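Local coordinates for protein B-agarase (Saccharophagus degradans, PDB 4BQ2) that hydrolyses agarose as an exo-acting beta-agarase of glycoside hydrolase family 50, cleaving beta-1,4 linkages from a chain end of the polysaccharide, at residues 109-114 / 186-191; 117-122 / 143-148; 387-390 / 394-397. All coordinates share one frame; numbering follows the deposited sequence.

Contact 1. Residues 109-114 / 186-191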
loop_
_atom_site.group_PDB
_atom_site.type_symbol
_atom_site.label_atom_id
_atom_site.label_comp_id
_atom_site.label_asym_id
_atom_site.label_seq_id
_atom_site.Cartn_x
_atom_site.Cartn_y
_atom_site.Cartn_z
ATOM N N MET A 109 21.533 -10.064 18.864
ATOM C CA MET A 109 20.247 -9.743 19.462
ATOM C C MET A 109 20.148 -8.239 19.662
ATOM O O MET A 109 21.153 -7.602 19.956
ATOM C CB MET A 109 20.136 -10.451 20.793
ATOM C CG MET A 109 18.919 -9.997 21.570
ATOM S SD MET A 109 18.259 -11.383 22.449
ATOM C CE MET A 109 17.651 -12.341 21.095
ATOM N N GLN A 110 18.948 -7.674 19.506
ATOM C CA GLN A 110 18.694 -6.267 19.814
ATOM C C GLN A 110 17.443 -6.124 20.681
ATOM O O GLN A 110 16.644 -7.075 20.777
ATOM C CB GLN A 110 18.536 -5.457 18.524
ATOM C CG GLN A 110 19.726 -5.591 17.577
ATOM C CD GLN A 110 19.628 -4.683 16.373
ATOM O OE1 GLN A 110 19.721 -3.459 16.495
ATOM N NE2 GLN A 110 19.425 -5.275 15.193
ATOM N N SER A 111 17.259 -4.953 21.296
ATOM C CA SER A 111 16.046 -4.678 22.080
ATOM C C SER A 111 15.092 -3.873 21.241
ATOM O O SER A 111 15.519 -2.931 20.519
ATOM C CB SER A 111 16.346 -3.836 23.346
ATOM O OG SER A 111 16.849 -4.623 24.403
ATOM N N TYR A 112 13.805 -4.211 21.361
ATOM C CA TYR A 112 12.763 -3.607 20.554
ATOM C C TYR A 112 11.681 -3.042 21.461
ATOM O O TYR A 112 11.292 -3.693 22.431
ATOM C CB TYR A 112 12.158 -4.675 19.612
ATOM C CG TYR A 112 13.109 -5.115 18.531
ATOM C CD1 TYR A 112 14.025 -6.155 18.744
ATOM C CD2 TYR A 112 13.100 -4.478 17.295
ATOM C CE1 TYR A 112 14.911 -6.555 17.769
ATOM C CE2 TYR A 112 13.961 -4.858 16.308
ATOM C CZ TYR A 112 14.892 -5.884 16.544
ATOM O OH TYR A 112 15.734 -6.253 15.501
ATOM N N TYR A 113 11.153 -1.863 21.157
ATOM C CA TYR A 113 10.084 -1.363 22.034
ATOM C C TYR A 113 8.861 -0.867 21.322
ATOM O O TYR A 113 8.938 -0.353 20.204
ATOM C CB TYR A 113 10.593 -0.293 23.027
ATOM C CG TYR A 113 11.113 0.975 22.367
ATOM C CD1 TYR A 113 12.449 1.074 21.960
ATOM C CD2 TYR A 113 10.283 2.073 22.180
ATOM C CE1 TYR A 113 12.941 2.240 21.367
ATOM C CE2 TYR A 113 10.756 3.245 21.594
ATOM C CZ TYR A 113 12.087 3.317 21.194
ATOM O OH TYR A 113 12.537 4.477 20.607
ATOM N N ALA A 114 7.732 -0.997 22.017
ATOM C CA ALA A 114 6.468 -0.490 21.559
ATOM C C ALA A 114 5.860 0.344 22.661
ATOM O O ALA A 114 5.566 -0.154 23.756
ATOM C CB ALA A 114 5.535 -1.639 21.166
ATOM N N ASN A 186 13.477 -11.395 27.787
ATOM C CA ASN A 186 13.352 -10.163 28.571
ATOM C C ASN A 186 12.153 -9.313 28.191
ATOM O O ASN A 186 12.279 -8.120 27.961
ATOM C CB ASN A 186 14.651 -9.342 28.510
ATOM C CG ASN A 186 15.839 -10.113 29.078
ATOM O OD1 ASN A 186 15.724 -10.749 30.127
ATOM N ND2 ASN A 186 16.973 -10.076 28.386
ATOM N N ILE A 187 11.002 -9.957 28.058
ATOM C CA ILE A 187 9.796 -9.225 27.817
ATOM C C ILE A 187 9.508 -8.406 29.063
ATOM O O ILE A 187 9.340 -8.957 30.158
ATOM C CB ILE A 187 8.625 -10.153 27.483
ATOM C CG1 ILE A 187 9.058 -11.144 26.383
ATOM C CG2 ILE A 187 7.451 -9.292 27.105
ATOM C CD1 ILE A 187 7.969 -12.020 25.784
ATOM N N ARG A 188 9.493 -7.087 28.910
ATOM C CA ARG A 188 9.407 -6.211 30.078
ATOM C C ARG A 188 8.737 -4.887 29.741
ATOM O O ARG A 188 8.609 -4.549 28.550
ATOM C CB ARG A 188 10.829 -5.964 30.620
ATOM C CG ARG A 188 11.686 -5.100 29.689
ATOM C CD ARG A 188 13.149 -5.454 29.726
ATOM N NE ARG A 188 13.951 -4.531 28.906
ATOM C CZ ARG A 188 14.479 -4.836 27.719
ATOM N NH1 ARG A 188 14.270 -6.039 27.151
ATOM N NH2 ARG A 188 15.201 -3.915 27.091
ATOM N N ILE A 189 8.332 -4.141 30.775
ATOM C CA ILE A 189 7.892 -2.752 30.648
ATOM C C ILE A 189 8.911 -1.809 31.288
ATOM O O ILE A 189 9.369 -2.047 32.401
ATOM C CB ILE A 189 6.521 -2.486 31.293
ATOM C CG1 ILE A 189 5.437 -3.277 30.576
ATOM C CG2 ILE A 189 6.153 -1.006 31.197
ATOM C CD1 ILE A 189 4.217 -3.460 31.437
ATOM N N GLN A 190 9.275 -0.753 30.549
ATOM C CA GLN A 190 10.203 0.281 31.029
ATOM C C GLN A 190 9.504 1.634 30.887
ATOM O O GLN A 190 8.908 1.896 29.843
ATOM C CB GLN A 190 11.508 0.268 30.204
ATOM C CG GLN A 190 12.424 -0.913 30.525
ATOM C CD GLN A 190 13.694 -0.952 29.724
ATOM O OE1 GLN A 190 14.326 -2.004 29.620
ATOM N NE2 GLN A 190 14.086 0.186 29.140
ATOM N N PRO A 191 9.580 2.506 31.923
ATOM C CA PRO A 191 9.060 3.858 31.725
ATOM C C PRO A 191 9.875 4.517 30.620
ATOM O O PRO A 191 11.037 4.136 30.402
ATOM C CB PRO A 191 9.301 4.553 33.081
ATOM C CG PRO A 191 10.337 3.737 33.773
ATOM C CD PRO A 191 10.237 2.334 33.236
#

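Contact 2. Residues 117-122 / 143-148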
loop_
_atom_site.group_PDB
_atom_site.type_symbol
_atom_site.label_atom_id
_atom_site.label_comp_id
_atom_site.label_asym_id
_atom_site.label_seq_id
_atom_site.Cartn_x
_atom_site.Cartn_y
_atom_site.Cartn_z
ATOM N N SER A 117 2.065 4.165 26.195
ATOM C CA SER A 117 1.558 5.478 26.628
ATOM C C SER A 117 2.670 6.524 26.522
ATOM O O SER A 117 3.859 6.187 26.496
ATOM C CB SER A 117 1.115 5.408 28.083
ATOM O OG SER A 117 2.223 5.017 28.898
ATOM N N GLY A 118 2.268 7.795 26.459
ATOM C CA GLY A 118 3.204 8.892 26.531
ATOM C C GLY A 118 3.703 9.397 25.185
ATOM O O GLY A 118 3.380 8.830 24.134
ATOM N N HIS A 119 4.484 10.481 25.241
ATOM C CA HIS A 119 5.238 11.011 24.105
ATOM C C HIS A 119 4.324 11.237 22.918
ATOM O O HIS A 119 3.278 11.888 23.056
ATOM C CB HIS A 119 6.448 10.100 23.801
ATOM C CG HIS A 119 7.456 10.046 24.909
ATOM N ND1 HIS A 119 8.794 9.779 24.689
ATOM C CD2 HIS A 119 7.328 10.255 26.244
ATOM C CE1 HIS A 119 9.435 9.796 25.848
ATOM N NE2 HIS A 119 8.567 10.093 26.805
ATOM N N ASP A 120 4.676 10.696 21.756
ATOM C CA ASP A 120 3.864 10.954 20.578
ATOM C C ASP A 120 2.579 10.143 20.510
ATOM O O ASP A 120 1.878 10.189 19.490
ATOM C CB ASP A 120 4.686 10.874 19.272
ATOM C CG ASP A 120 5.486 9.554 19.118
ATOM O OD1 ASP A 120 5.572 8.746 20.070
ATOM O OD2 ASP A 120 6.073 9.357 18.015
ATOM N N LEU A 121 2.262 9.408 21.580
ATOM C CA LEU A 121 0.925 8.819 21.722
ATOM C C LEU A 121 -0.095 9.778 22.313
ATOM O O LEU A 121 -1.282 9.616 22.060
ATOM C CB LEU A 121 0.929 7.500 22.515
ATOM C CG LEU A 121 1.743 6.295 22.001
ATOM C CD1 LEU A 121 1.463 5.067 22.869
ATOM C CD2 LEU A 121 1.474 5.963 20.535
ATOM N N GLU A 122 0.363 10.792 23.052
ATOM C CA GLU A 122 -0.531 11.637 23.865
ATOM C C GLU A 122 -1.591 12.404 23.068
ATOM O O GLU A 122 -2.787 12.284 23.347
ATOM C CB GLU A 122 0.266 12.596 24.743
ATOM C CG GLU A 122 1.103 11.879 25.779
ATOM C CD GLU A 122 1.019 12.541 27.136
ATOM O OE1 GLU A 122 1.469 13.701 27.251
ATOM O OE2 GLU A 122 0.486 11.910 28.078
ATOM N N PRO A 143 12.291 8.303 16.442
ATOM C CA PRO A 143 12.079 8.002 17.870
ATOM C C PRO A 143 12.026 9.272 18.729
ATOM O O PRO A 143 12.607 10.289 18.353
ATOM C CB PRO A 143 13.297 7.140 18.232
ATOM C CG PRO A 143 14.283 7.357 17.147
ATOM C CD PRO A 143 13.484 7.630 15.910
ATOM N N THR A 144 11.331 9.224 19.863
ATOM C CA THR A 144 11.209 10.398 20.732
ATOM C C THR A 144 12.310 10.498 21.786
ATOM O O THR A 144 12.275 11.391 22.639
ATOM C CB THR A 144 9.844 10.442 21.428
ATOM O OG1 THR A 144 9.602 9.178 22.049
ATOM C CG2 THR A 144 8.745 10.738 20.417
ATOM N N TRP A 145 13.248 9.556 21.759
ATOM C CA TRP A 145 14.496 9.684 22.498
ATOM C C TRP A 145 15.579 8.929 21.744
ATOM O O TRP A 145 15.269 8.178 20.818
ATOM C CB TRP A 145 14.369 9.137 23.911
ATOM C CG TRP A 145 14.074 7.644 24.008
ATOM C CD1 TRP A 145 14.981 6.620 24.007
ATOM C CD2 TRP A 145 12.786 7.038 24.132
ATOM N NE1 TRP A 145 14.330 5.402 24.144
ATOM C CE2 TRP A 145 12.983 5.635 24.209
ATOM C CE3 TRP A 145 11.486 7.540 24.198
ATOM C CZ2 TRP A 145 11.924 4.739 24.356
ATOM C CZ3 TRP A 145 10.435 6.649 24.340
ATOM C CH2 TRP A 145 10.662 5.258 24.412
ATOM N N THR A 146 16.828 9.096 22.177
ATOM C CA THR A 146 17.987 8.451 21.564
ATOM C C THR A 146 18.477 7.265 22.374
ATOM O O THR A 146 18.717 7.376 23.589
ATOM C CB THR A 146 19.149 9.456 21.408
ATOM O OG1 THR A 146 18.696 10.539 20.594
ATOM C CG2 THR A 146 20.360 8.788 20.735
ATOM N N SER A 147 18.602 6.119 21.710
ATOM C CA SER A 147 19.145 4.914 22.336
ATOM C C SER A 147 19.581 3.917 21.260
ATOM O O SER A 147 19.305 4.124 20.084
ATOM C CB SER A 147 18.104 4.275 23.265
ATOM O OG SER A 147 17.026 3.734 22.518
ATOM N N ASP A 148 20.276 2.857 21.674
ATOM C CA ASP A 148 20.668 1.764 20.767
ATOM C C ASP A 148 19.447 0.880 20.395
ATOM O O ASP A 148 19.508 0.081 19.447
ATOM C CB ASP A 148 21.741 0.898 21.423
ATOM C CG ASP A 148 23.135 1.491 21.321
ATOM O OD1 ASP A 148 23.286 2.629 20.833
ATOM O OD2 ASP A 148 24.098 0.797 21.720
#

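Contact 3. Residues 387-390 / 394-397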
loop_
_atom_site.group_PDB
_atom_site.type_symbol
_atom_site.label_atom_id
_atom_site.label_comp_id
_atom_site.label_asym_id
_atom_site.label_seq_id
_atom_site.Cartn_x
_atom_site.Cartn_y
_atom_site.Cartn_z
ATOM N N TYR A 387 20.229 17.344 -13.575
ATOM C CA TYR A 387 20.190 17.410 -15.030
ATOM C C TYR A 387 20.226 18.811 -15.568
ATOM O O TYR A 387 20.438 18.997 -16.772
ATOM C CB TYR A 387 18.973 16.638 -15.596
ATOM C CG TYR A 387 18.977 15.162 -15.229
ATOM C CD1 TYR A 387 20.104 14.379 -15.430
ATOM C CD2 TYR A 387 17.844 14.549 -14.703
ATOM C CE1 TYR A 387 20.122 13.020 -15.099
ATOM C CE2 TYR A 387 17.849 13.192 -14.356
ATOM C CZ TYR A 387 19.001 12.436 -14.581
ATOM O OH TYR A 387 19.019 11.112 -14.277
ATOM N N GLY A 388 20.030 19.787 -14.673
ATOM C CA GLY A 388 20.036 21.200 -15.018
ATOM C C GLY A 388 18.976 21.506 -16.061
ATOM O O GLY A 388 18.029 20.725 -16.246
ATOM N N GLU A 389 19.154 22.630 -16.764
ATOM C CA GLU A 389 18.250 23.030 -17.852
ATOM C C GLU A 389 18.924 23.359 -19.194
ATOM O O GLU A 389 19.755 24.269 -19.271
ATOM C CB GLU A 389 17.399 24.206 -17.408
ATOM C CG GLU A 389 16.436 23.841 -16.309
ATOM C CD GLU A 389 15.419 24.924 -16.090
ATOM O OE1 GLU A 389 15.841 26.083 -15.918
ATOM O OE2 GLU A 389 14.208 24.638 -16.112
ATOM N N THR A 390 18.575 22.602 -20.233
ATOM C CA THR A 390 18.984 22.900 -21.618
ATOM C C THR A 390 17.879 23.665 -22.341
ATOM O O THR A 390 18.058 24.152 -23.482
ATOM C CB THR A 390 19.373 21.608 -22.374
ATOM O OG1 THR A 390 20.661 21.186 -21.905
ATOM C CG2 THR A 390 19.494 21.846 -23.870
ATOM N N SER A 394 13.624 21.105 -18.986
ATOM C CA SER A 394 14.373 20.065 -19.672
ATOM C C SER A 394 14.737 18.885 -18.759
ATOM O O SER A 394 14.809 17.768 -19.254
ATOM C CB SER A 394 15.616 20.583 -20.396
ATOM O OG SER A 394 16.624 20.930 -19.480
ATOM N N TYR A 395 14.944 19.119 -17.456
ATOM C CA TYR A 395 15.253 17.990 -16.516
ATOM C C TYR A 395 14.126 16.936 -16.469
ATOM O O TYR A 395 14.374 15.777 -16.139
ATOM C CB TYR A 395 15.588 18.468 -15.081
ATOM C CG TYR A 395 14.559 19.433 -14.558
ATOM C CD1 TYR A 395 14.673 20.794 -14.830
ATOM C CD2 TYR A 395 13.454 18.989 -13.833
ATOM C CE1 TYR A 395 13.697 21.698 -14.411
ATOM C CE2 TYR A 395 12.490 19.898 -13.385
ATOM C CZ TYR A 395 12.626 21.234 -13.687
ATOM O OH TYR A 395 11.694 22.146 -13.274
ATOM N N LEU A 396 12.898 17.355 -16.771
ATOM C CA LEU A 396 11.754 16.401 -16.814
ATOM C C LEU A 396 11.866 15.497 -18.031
ATOM O O LEU A 396 11.650 14.290 -17.937
ATOM C CB LEU A 396 10.406 17.127 -16.824
ATOM C CG LEU A 396 10.232 18.053 -15.634
ATOM C CD1 LEU A 396 9.054 18.970 -15.910
ATOM C CD2 LEU A 396 10.006 17.243 -14.351
ATOM N N ASP A 397 12.172 16.077 -19.197
ATOM C CA ASP A 397 12.387 15.256 -20.367
ATOM C C ASP A 397 13.572 14.292 -20.159
ATOM O O ASP A 397 13.484 13.123 -20.530
ATOM C CB ASP A 397 12.607 16.113 -21.613
ATOM C CG ASP A 397 11.373 16.915 -21.977
ATOM O OD1 ASP A 397 10.237 16.507 -21.615
ATOM O OD2 ASP A 397 11.541 17.965 -22.599
HETATM O O HOH W 1 17.949 18.851 -18.493
#

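Contact 1. Residues 109-114 / 186-191
S111 and R188 meet through a single polar pair: R188 NH2 donates to S111 OG over 3.2 Å, with an N-H...O angle of 170°. The buried area is small, 62 Å² in all, and it is divided almost evenly between these two residues, so the contact is in effect one directed bond. S111 OG lies in the guanidinium plane, at its edge. The next shortest approach, from R188 NH2 to S111 CB, is 3.9 Å.

With chi1 at 69° the CG of R188 is wedged between the backbone N and the carbonyl carbon, and the chain is bent at chi2, which brings the guanidinium group to S111, N186 O and Q190. Two further in-plane partners then fix the rotation of the guanidinium group. NH1 of R188 donates to N186 O at 3.0 Å, in the carbonyl plane and on a lone pair. NE of R188 gives a nearly straight bond to Q190 OE1 at 2.7 Å, although here the donor is tilted 31° from the amide plane; NH2 adds a weak bond to the same oxygen. Oxygens therefore line the edge of the group and fix its orientation, with S111 supplying the one from the other segment.

The stronger polar partner of S111 is D75: its OD1 is hydrogen-bonded to S111 OG and forms a salt bridge with R188 NH1, while OD2 takes N186 ND2. D75 belongs to strand 70-79, which pairs antiparallel with both 110-115 and 180-191 and thus separates them (S111 CA to N186 CA, 8.9 Å), so the S111, R188, D75 cluster spans three strands of the agarase CBM-like domain. On the far flank of 180-191, N186 and I187 form a G1 beta bulge opposite F6 of strand 3-6.

Contact 2. Residues 117-122 / 143-148
The side chains of H119 and T144 are turned toward each other by their first torsions. In H119, chi1 of -64° sets the imidazole beside the backbone N; in T144, chi1 of 51° places OG1 between the backbone N and the carbonyl carbon and leaves CG2 anti to the carbonyl carbon, beside the backbone N, where it meets D120. The result is a hydrogen bond of 2.8 Å between H119 ND1 and T144 OG1, which either group could donate. OG1 sits at the imidazole edge, near the ring plane.

The threonine methyl makes the second link. T144 CG2 is 3.7 Å from D120 CG and nearly as close to both carboxylate oxygens, so it touches the whole group evenly. That carboxylate has its polar needs met elsewhere: OD1 forms a salt bridge with K115 NZ and OD2 is hydrogen-bonded to N141 ND2. The same lysine nitrogen also bonds T144 OG1, tying the two segments a second time and probably offsetting the aspartate charge.

W145 contributes the third contact, with its six-membered ring. H119 CE1 approaches W145 CE3 at 3.5 Å, and H119 ND1 lies at the indole edge, 3.6 Å from W145 CZ3. The two ring planes are nearly perpendicular, at 87°, with centroids 5.3 Å apart. H119 and D120 are the central residues of a turn closed by the backbone bond from L121 N to G118 O, 2.8 Å.

Both segments belong to the long connection between strands 110-115 and 150-155 of the agarase CBM-like domain, and their pairing closes it on itself. H119 also packs on S69, N192 and Q195, while W145 rests on K115, S71 and Y73, so the connection folds back over strand 110-115, which it leaves, and over its antiparallel neighbour 70-79.

Contact 3. Residues 387-390 / 394-397
S394 OG is held from several directions: T390 N donates to it over 2.7 Å at an N-H...O angle of 155°, a water is hydrogen-bonded to the same OG at 2.7 Å, and Y391 O adds a weak bond. This is a short loop joining two successive helices, with 378-387 ending just before G388 and 394-410 starting at S394. With chi1 at 72° the serine hydroxyl projects from the first turn back toward the loop. The water also donates to G388 O, so that carbonyl and the serine are bridged.

G388 leaves helical geometry with positive phi, and its carbonyl then points at Y395. G388 O lies at the edge of the tyrosine ring, near its plane, 3.6 Å from Y395 CD1. Beside it, the methylenes of Y387 and Y395 touch, CB to CB at 3.9 Å, packing the end of one helix on the beginning of the next.

E389 runs alongside Y395 and points the same way, its carboxylate plane 34° from the ring plane. The stronger partner of the carboxylate is G393 N, which donates to OE2; a negative group so near the N-terminal end of helix 394-410 is probably electrostatically favourable. At the ring edge, E389 OE2 comes within 3.4 Å of Y395 CE1.

In the fold
From the N terminus, the chain first opens contact 1 at 109-114 on strand 110-115. Two residues later contact 2 opens at 117-122, and 143-148 closes that loop after 20 intervening residues. Contact 1 closes later, at 186-191, so contact 2 lies wholly within its span, and the two do not cross. They touch each other, with Y113 CE2 3.4 Å from W145 CZ2 in a ring stack, and both belong to the agarase CBM-like region. Contact 3 follows in series, closing the short connection 388-393 between helices 378-387 and 394-410, with three residues between its segments; its nearest atoms are about 34 Å from contact 1 and about 31 Å from contact 2.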